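Local coordinates for glutamyl-tRNA(Gln) amidotransferase subunit B, mitochondrial (Saccharomyces cerevisiae, PDB 4N0H), which is the B subunit of a mitochondrial amidotransferase assembly, built around a GatB/GatE-type catalytic domain and associating with subunit F, at residues Lys29-Ser34 and Ser50-Ala55; Ala71-Leu76 and Arg305-Gln310. All coordinates share one frame; numbering follows the deposited sequence.

Contact 1: residues Lys29-Ser34 and Ser50-Ala55; sequences KLFSQS and SYYDIA
Asp53 meets Lys29 and Ser34 across two irregular loop segments of the GatB/GatE catalytic domain, with residues 50-53 forming an ST motif: Ser50 OG accepts from Asp53 N at 3.1 Å. From Asp53 CB, directed toward residues 29-34, chi1 of -68° sets CG beside Asp53 N; CG lies 3.5 Å from Ser34 OG. Asp53 OD1 lies 3.6 Å from Ser32 CB and takes a hydrogen bond from Asn166. OD2 is the busier oxygen: Ser34 OG donates to Asp53 OD2 at 2.6 Å on the syn side, near the carboxylate plane, while Ser50 N approaches from well above that plane, 50° out of it. Lys29, extended beyond CG, meets the carboxylate tip to tip in a salt bridge whose hydrogen bond, Lys29 NZ to Asp53 OD2 3.1 Å, is weak; the ammonium also donates to the backbone oxygens of Ser165, Asn163 and His48. Beside the polar cluster, the Tyr52 ring has Phe31 O over one face, and Tyr52 CE2 packs 3.8 Å from Phe31 CB. Ser32 OG, anti to its backbone N (chi1 173°), hydrogen-bonds Ser50 OG at 2.7 Å.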
ATOM      1  N   LYS B  29      -4.404  20.192   5.712  1.00 20.33           N
ATOM      2  CA  LYS B  29      -4.586  19.519   4.431  1.00 22.33           C
ATOM      3  C   LYS B  29      -5.399  18.232   4.538  1.00 21.96           C
ATOM      4  O   LYS B  29      -5.866  17.878   5.612  1.00 23.24           O
ATOM      5  CB  LYS B  29      -3.239  19.239   3.779  1.00 20.62           C
ATOM      6  CG  LYS B  29      -2.467  20.494   3.398  1.00 22.13           C
ATOM      7  CD  LYS B  29      -1.264  20.108   2.545  1.00 23.10           C
ATOM      8  CE  LYS B  29      -0.335  21.277   2.303  1.00 26.67           C
ATOM      9  NZ  LYS B  29       0.767  20.849   1.393  1.00 26.18           N
ATOM     10  N   LEU B  30      -5.557  17.541   3.414  1.00 23.95           N
ATOM     11  CA  LEU B  30      -6.475  16.400   3.319  1.00 24.66           C
ATOM     12  C   LEU B  30      -5.969  15.108   3.988  1.00 24.00           C
ATOM     13  O   LEU B  30      -6.671  14.506   4.805  1.00 25.33           O
ATOM     14  CB  LEU B  30      -6.832  16.132   1.853  1.00 21.37           C
ATOM     15  CG  LEU B  30      -7.881  15.049   1.605  1.00 22.97           C
ATOM     16  CD1 LEU B  30      -9.140  15.347   2.413  1.00 24.08           C
ATOM     17  CD2 LEU B  30      -8.218  14.937   0.122  1.00 18.32           C
ATOM     18  N   PHE B  31      -4.761  14.683   3.643  1.00 21.32           N
ATOM     19  CA  PHE B  31      -4.213  13.445   4.204  1.00 20.46           C
ATOM     20  C   PHE B  31      -2.974  13.681   5.071  1.00 20.07           C
ATOM     21  O   PHE B  31      -2.209  12.763   5.347  1.00 19.24           O
ATOM     22  CB  PHE B  31      -3.923  12.437   3.087  1.00 21.49           C
ATOM     23  CG  PHE B  31      -5.160  11.933   2.408  1.00 23.16           C
ATOM     24  CD1 PHE B  31      -6.015  11.060   3.065  1.00 20.33           C
ATOM     25  CD2 PHE B  31      -5.491  12.357   1.131  1.00 22.87           C
ATOM     26  CE1 PHE B  31      -7.167  10.601   2.451  1.00 16.80           C
ATOM     27  CE2 PHE B  31      -6.642  11.900   0.512  1.00 22.86           C
ATOM     28  CZ  PHE B  31      -7.485  11.029   1.174  1.00 18.79           C
ATOM     29  N   SER B  32      -2.785  14.928   5.480  1.00 25.99           N
ATOM     30  CA  SER B  32      -1.704  15.309   6.377  1.00 24.03           C
ATOM     31  C   SER B  32      -2.178  16.522   7.162  1.00 23.13           C
ATOM     32  O   SER B  32      -3.029  17.274   6.687  1.00 25.12           O
ATOM     33  CB  SER B  32      -0.449  15.667   5.580  1.00 27.19           C
ATOM     34  OG  SER B  32       0.560  16.195   6.425  1.00 27.29           O
ATOM     35  N   GLN B  33      -1.637  16.723   8.358  1.00 21.34           N
ATOM     36  CA  GLN B  33      -2.057  17.864   9.168  1.00 21.99           C
ATOM     37  C   GLN B  33      -1.216  19.122   8.933  1.00 24.32           C
ATOM     38  O   GLN B  33      -1.269  20.073   9.716  1.00 26.04           O
ATOM     39  CB  GLN B  33      -2.116  17.500  10.656  1.00 28.27           C
ATOM     40  CG  GLN B  33      -3.317  16.630  11.017  1.00 30.57           C
ATOM     41  CD  GLN B  33      -4.639  17.292  10.643  1.00 33.29           C
ATOM     42  OE1 GLN B  33      -4.970  18.373  11.135  1.00 33.32           O
ATOM     43  NE2 GLN B  33      -5.394  16.651   9.762  1.00 34.06           N
ATOM     44  N   SER B  34      -0.447  19.127   7.851  1.00 25.60           N
ATOM     45  CA  SER B  34       0.277  20.327   7.446  1.00 24.35           C
ATOM     46  C   SER B  34      -0.706  21.438   7.083  1.00 26.13           C
ATOM     47  O   SER B  34      -1.873  21.181   6.770  1.00 22.57           O
ATOM     48  CB  SER B  34       1.213  20.022   6.270  1.00 28.58           C
ATOM     49  OG  SER B  34       0.538  19.268   5.273  1.00 34.32           O
ATOM     50  N   SER B  50       4.609  18.567   4.898  1.00 30.28           N
ATOM     51  CA  SER B  50       5.018  17.492   5.796  1.00 25.24           C
ATOM     52  C   SER B  50       5.888  16.470   5.075  1.00 24.67           C
ATOM     53  O   SER B  50       6.091  16.559   3.862  1.00 25.80           O
ATOM     54  CB  SER B  50       3.776  16.792   6.341  1.00 23.93           C
ATOM     55  OG  SER B  50       2.985  16.318   5.258  1.00 26.83           O
ATOM     56  N   TYR B  51       6.400  15.500   5.828  1.00 22.27           N
ATOM     57  CA  TYR B  51       7.091  14.366   5.234  1.00 22.18           C
ATOM     58  C   TYR B  51       6.184  13.694   4.208  1.00 25.45           C
ATOM     59  O   TYR B  51       6.634  13.305   3.128  1.00 22.18           O
ATOM     60  CB  TYR B  51       7.508  13.351   6.307  1.00 20.45           C
ATOM     61  CG  TYR B  51       8.454  13.890   7.362  1.00 28.34           C
ATOM     62  CD1 TYR B  51       9.422  14.844   7.048  1.00 29.50           C
ATOM     63  CD2 TYR B  51       8.380  13.441   8.673  1.00 27.79           C
ATOM     64  CE1 TYR B  51      10.290  15.331   8.020  1.00 29.57           C
ATOM     65  CE2 TYR B  51       9.231  13.919   9.646  1.00 30.70           C
ATOM     66  CZ  TYR B  51      10.184  14.860   9.320  1.00 33.84           C
ATOM     67  OH  TYR B  51      11.025  15.321  10.307  1.00 36.42           O
ATOM     68  N   TYR B  52       4.903  13.565   4.544  1.00 22.59           N
ATOM     69  CA  TYR B  52       3.942  12.944   3.631  1.00 26.12           C
ATOM     70  C   TYR B  52       3.733  13.760   2.356  1.00 24.43           C
ATOM     71  O   TYR B  52       3.630  13.192   1.270  1.00 21.94           O
ATOM     72  CB  TYR B  52       2.588  12.706   4.310  1.00 24.32           C
ATOM     73  CG  TYR B  52       1.515  12.272   3.335  1.00 24.21           C
ATOM     74  CD1 TYR B  52       1.409  10.947   2.933  1.00 20.08           C
ATOM     75  CD2 TYR B  52       0.622  13.195   2.801  1.00 24.63           C
ATOM     76  CE1 TYR B  52       0.436  10.550   2.024  1.00 19.58           C
ATOM     77  CE2 TYR B  52      -0.345  12.813   1.893  1.00 25.21           C
ATOM     78  CZ  TYR B  52      -0.439  11.491   1.515  1.00 25.23           C
ATOM     79  OH  TYR B  52      -1.412  11.119   0.616  1.00 29.00           O
ATOM     80  N   ASP B  53       3.654  15.082   2.489  1.00 23.98           N
ATOM     81  CA  ASP B  53       3.426  15.950   1.331  1.00 20.49           C
ATOM     82  C   ASP B  53       4.547  15.801   0.295  1.00 23.84           C
ATOM     83  O   ASP B  53       4.323  15.948  -0.905  1.00 20.37           O
ATOM     84  CB  ASP B  53       3.306  17.419   1.754  1.00 21.70           C
ATOM     85  CG  ASP B  53       2.056  17.701   2.568  1.00 26.95           C
ATOM     86  OD1 ASP B  53       1.099  16.898   2.518  1.00 27.25           O
ATOM     87  OD2 ASP B  53       2.031  18.738   3.265  1.00 24.74           O
ATOM     88  N   ILE B  54       5.753  15.508   0.771  1.00 22.38           N
ATOM     89  CA  ILE B  54       6.907  15.343  -0.108  1.00 21.05           C
ATOM     90  C   ILE B  54       7.024  13.872  -0.546  1.00 25.01           C
ATOM     91  O   ILE B  54       7.938  13.491  -1.291  1.00 23.74           O
ATOM     92  CB  ILE B  54       8.197  15.867   0.579  1.00 26.01           C
ATOM     93  CG1 ILE B  54       7.948  17.258   1.167  1.00 24.21           C
ATOM     94  CG2 ILE B  54       9.380  15.934  -0.391  1.00 27.41           C
ATOM     95  CD1 ILE B  54       7.581  18.294   0.125  1.00 27.43           C
ATOM     96  N   ALA B  55       6.072  13.060  -0.089  1.00 26.86           N
ATOM     97  CA  ALA B  55       6.022  11.629  -0.408  1.00 26.46           C
ATOM     98  C   ALA B  55       7.311  10.887  -0.044  1.00 22.58           C
ATOM     99  O   ALA B  55       7.773  10.023  -0.788  1.00 24.11           O
ATOM    100  CB  ALA B  55       5.661  11.408  -1.877  1.00 26.86           C
TER

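Contact 2: residues Ala71-Leu76 and Arg305-Gln310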
ATOM      1  N   ALA B  71     -17.824  18.181   3.572  1.00 23.73           N
ATOM      2  CA  ALA B  71     -18.554  17.456   2.535  1.00 27.06           C
ATOM      3  C   ALA B  71     -19.986  17.109   2.974  1.00 29.17           C
ATOM      4  O   ALA B  71     -20.907  17.070   2.154  1.00 27.27           O
ATOM      5  CB  ALA B  71     -17.802  16.211   2.116  1.00 20.99           C
ATOM      6  N   MET B  72     -20.164  16.846   4.265  1.00 23.26           N
ATOM      7  CA  MET B  72     -21.501  16.614   4.816  1.00 25.46           C
ATOM      8  C   MET B  72     -22.399  17.839   4.645  1.00 28.19           C
ATOM      9  O   MET B  72     -23.535  17.729   4.185  1.00 29.84           O
ATOM     10  CB  MET B  72     -21.417  16.237   6.295  1.00 25.77           C
ATOM     11  CG  MET B  72     -21.475  14.742   6.549  1.00 32.83           C
ATOM     12  SD  MET B  72     -23.033  14.061   5.947  1.00 54.96           S
ATOM     13  CE  MET B  72     -22.914  12.391   6.556  1.00 68.47           C
ATOM     14  N   LYS B  73     -21.878  19.006   5.012  1.00 30.15           N
ATOM     15  CA  LYS B  73     -22.650  20.243   4.932  1.00 29.60           C
ATOM     16  C   LYS B  73     -23.091  20.527   3.499  1.00 30.68           C
ATOM     17  O   LYS B  73     -24.234  20.928   3.256  1.00 27.24           O
ATOM     18  CB  LYS B  73     -21.860  21.422   5.508  1.00 29.05           C
ATOM     19  CG  LYS B  73     -21.467  21.237   6.965  1.00 32.36           C
ATOM     20  CD  LYS B  73     -20.695  22.431   7.509  1.00 39.72           C
ATOM     21  CE  LYS B  73     -21.607  23.620   7.740  1.00 47.94           C
ATOM     22  NZ  LYS B  73     -20.863  24.806   8.257  1.00 53.04           N
ATOM     23  N   LEU B  74     -22.193  20.289   2.547  1.00 28.39           N
ATOM     24  CA  LEU B  74     -22.522  20.499   1.142  1.00 28.29           C
ATOM     25  C   LEU B  74     -23.580  19.507   0.653  1.00 27.78           C
ATOM     26  O   LEU B  74     -24.513  19.894  -0.042  1.00 31.13           O
ATOM     27  CB  LEU B  74     -21.272  20.413   0.266  1.00 25.95           C
ATOM     28  CG  LEU B  74     -21.544  20.628  -1.221  1.00 29.20           C
ATOM     29  CD1 LEU B  74     -22.171  22.007  -1.467  1.00 32.07           C
ATOM     30  CD2 LEU B  74     -20.270  20.454  -2.026  1.00 29.93           C
ATOM     31  N   SER B  75     -23.429  18.234   1.014  1.00 26.64           N
ATOM     32  CA  SER B  75     -24.383  17.201   0.608  1.00 27.33           C
ATOM     33  C   SER B  75     -25.780  17.528   1.123  1.00 29.25           C
ATOM     34  O   SER B  75     -26.765  17.395   0.401  1.00 31.71           O
ATOM     35  CB  SER B  75     -23.958  15.828   1.134  1.00 26.59           C
ATOM     36  OG  SER B  75     -22.648  15.494   0.712  1.00 27.86           O
ATOM     37  N   LEU B  76     -25.852  17.963   2.377  1.00 29.92           N
ATOM     38  CA  LEU B  76     -27.123  18.303   3.003  1.00 33.14           C
ATOM     39  C   LEU B  76     -27.770  19.502   2.314  1.00 33.75           C
ATOM     40  O   LEU B  76     -28.974  19.509   2.059  1.00 31.08           O
ATOM     41  CB  LEU B  76     -26.922  18.585   4.494  1.00 33.51           C
ATOM     42  CG  LEU B  76     -26.634  17.359   5.361  1.00 38.91           C
ATOM     43  CD1 LEU B  76     -26.265  17.768   6.777  1.00 38.49           C
ATOM     44  CD2 LEU B  76     -27.840  16.433   5.371  1.00 39.43           C
ATOM     45  N   ARG B 305     -26.894  18.287  10.370  0.50 31.96           N
ATOM     46  CA  ARG B 305     -28.092  19.035   9.984  0.50 33.52           C
ATOM     47  C   ARG B 305     -28.370  20.179  10.954  0.50 36.18           C
ATOM     48  O   ARG B 305     -28.754  21.276  10.545  0.50 37.34           O
ATOM     49  CB  ARG B 305     -29.310  18.110   9.911  0.50 32.71           C
ATOM     50  CG  ARG B 305     -29.969  18.065   8.543  0.50 33.71           C
ATOM     51  CD  ARG B 305     -31.101  17.047   8.488  0.50 33.07           C
ATOM     52  NE  ARG B 305     -31.448  16.713   7.108  0.50 31.99           N
ATOM     53  CZ  ARG B 305     -31.635  15.475   6.664  0.50 32.68           C
ATOM     54  NH1 ARG B 305     -31.522  14.450   7.495  0.50 36.74           N
ATOM     55  NH2 ARG B 305     -31.939  15.259   5.393  0.50 33.49           N
ATOM     56  N   GLY B 306     -28.164  19.918  12.239  1.00 36.78           N
ATOM     57  CA  GLY B 306     -28.410  20.921  13.259  1.00 42.78           C
ATOM     58  C   GLY B 306     -27.407  22.058  13.245  1.00 47.84           C
ATOM     59  O   GLY B 306     -27.668  23.136  13.777  1.00 53.02           O
ATOM     60  N   LEU B 307     -26.256  21.822  12.628  1.00 45.52           N
ATOM     61  CA  LEU B 307     -25.184  22.807  12.617  1.00 49.53           C
ATOM     62  C   LEU B 307     -25.196  23.632  11.319  1.00 48.58           C
ATOM     63  O   LEU B 307     -24.375  24.528  11.123  1.00 53.17           O
ATOM     64  CB  LEU B 307     -23.840  22.112  12.912  1.00 52.37           C
ATOM     65  CG  LEU B 307     -22.583  21.997  12.041  1.00 59.00           C
ATOM     66  CD1 LEU B 307     -21.618  21.006  12.703  1.00 55.26           C
ATOM     67  CD2 LEU B 307     -22.856  21.558  10.613  1.00 64.08           C
ATOM     68  N   MET B 308     -26.150  23.327  10.445  1.00 41.97           N
ATOM     69  CA  MET B 308     -26.305  24.045   9.185  1.00 37.54           C
ATOM     70  C   MET B 308     -26.823  25.458   9.416  1.00 40.07           C
ATOM     71  O   MET B 308     -27.672  25.682  10.281  1.00 39.46           O
ATOM     72  CB  MET B 308     -27.270  23.299   8.258  1.00 38.76           C
ATOM     73  CG  MET B 308     -26.764  21.949   7.783  1.00 36.24           C
ATOM     74  SD  MET B 308     -25.469  22.126   6.547  1.00 38.68           S
ATOM     75  CE  MET B 308     -26.431  22.598   5.111  1.00 33.58           C
ATOM     76  N   PRO B 309     -26.315  26.424   8.640  1.00 42.20           N
ATOM     77  CA  PRO B 309     -26.858  27.781   8.719  1.00 44.56           C
ATOM     78  C   PRO B 309     -28.188  27.841   7.978  1.00 44.84           C
ATOM     79  O   PRO B 309     -28.482  26.942   7.188  1.00 39.42           O
ATOM     80  CB  PRO B 309     -25.808  28.610   7.981  1.00 47.33           C
ATOM     81  CG  PRO B 309     -25.243  27.661   6.973  1.00 45.08           C
ATOM     82  CD  PRO B 309     -25.233  26.314   7.644  1.00 41.25           C
ATOM     83  N   GLN B 310     -28.987  28.871   8.240  1.00 46.42           N
ATOM     84  CA  GLN B 310     -30.222  29.073   7.494  1.00 46.03           C
ATOM     85  C   GLN B 310     -29.894  29.238   6.018  1.00 47.55           C
ATOM     86  O   GLN B 310     -29.065  30.068   5.650  1.00 47.15           O
ATOM     87  CB  GLN B 310     -30.964  30.314   7.998  1.00 48.77           C
ATOM     88  CG  GLN B 310     -32.207  30.660   7.189  1.00 51.23           C
ATOM     89  CD  GLN B 310     -33.318  29.640   7.369  1.00 55.10           C
ATOM     90  OE1 GLN B 310     -33.590  29.197   8.484  1.00 58.09           O
ATOM     91  NE2 GLN B 310     -33.959  29.258   6.272  1.00 52.30           N
TER
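Helix 65-78 packs here against the end of helix 298-306 and the loop that follows it, a surface contact in which Lys73 and Leu76, one helical turn apart, receive Arg305, Leu307 and Met308. Met308 makes the most intimate approach. Its chain is bent at both chi2 and chi3, and the second bend (chi3 -75°) turns CE in over the helix, with Met308 CE 3.3 Å from Lys73 O and 4.1 Å from Leu76 CB. The sulphur lies against the flank of the same turn, with Met308 SD 3.8 Å from Lys73 CB; the Lys73 and Met308 side chains slide past each other in opposite directions.

Lys73 offers its hydrocarbon stem to the loop. Leu307 crosses it at about a right angle, and the single methyl CD2 touches CG, CD and CE in turn, the closest approach being Leu307 CD2 to Lys73 CE at 3.8 Å. The stem is bent at chi3, and NZ beyond it donates to Leu198 O. Leu307 also packs on Tyr112 of subunit F.

At the other end, Leu76 CB is directed toward residues 305-310, and the two methyls are divided between the parts of Arg305. Leu76 CD1 rests 3.7 Å from Arg305 N. In the conformer described, one of two, Leu76 CD2 lies over one guanidinium face, toward its rim, a placement that remains doubtful. Val304, the preceding residue, is touched by both Lys73 and Leu76.

The two segments thus meet through van der Waals contacts of methyls, methylenes and a thioether with one another and with the backbone atoms Lys73 O and Arg305 N. Such an interface depends on shape rather than on bond direction: Lys73 gives its methylenes to the contact while its NZ is satisfied by Leu198 O.

The contacts follow one another along the chain: contact 1 closes within the long loop between strand 14-23 and helix 65-78, and contact 2 then opens on that helix, closing 229 residues later at the end of helix 298-306 and the loop after it. Their centres are 27 Å apart and their nearest atoms about 9 Å apart, so they do not touch. Strand 102-120 is common to both neighbourhoods, its Leu104 touching Phe31 and Tyr52 and its Phe111 touching Ala71, Met72 and Ser75. Buried contact 1 holds together a loop that faces subunit F through Gln33 and Tyr51, whereas contact 2, at the surface, joins an early helix to the C-terminal part of the modelled chain.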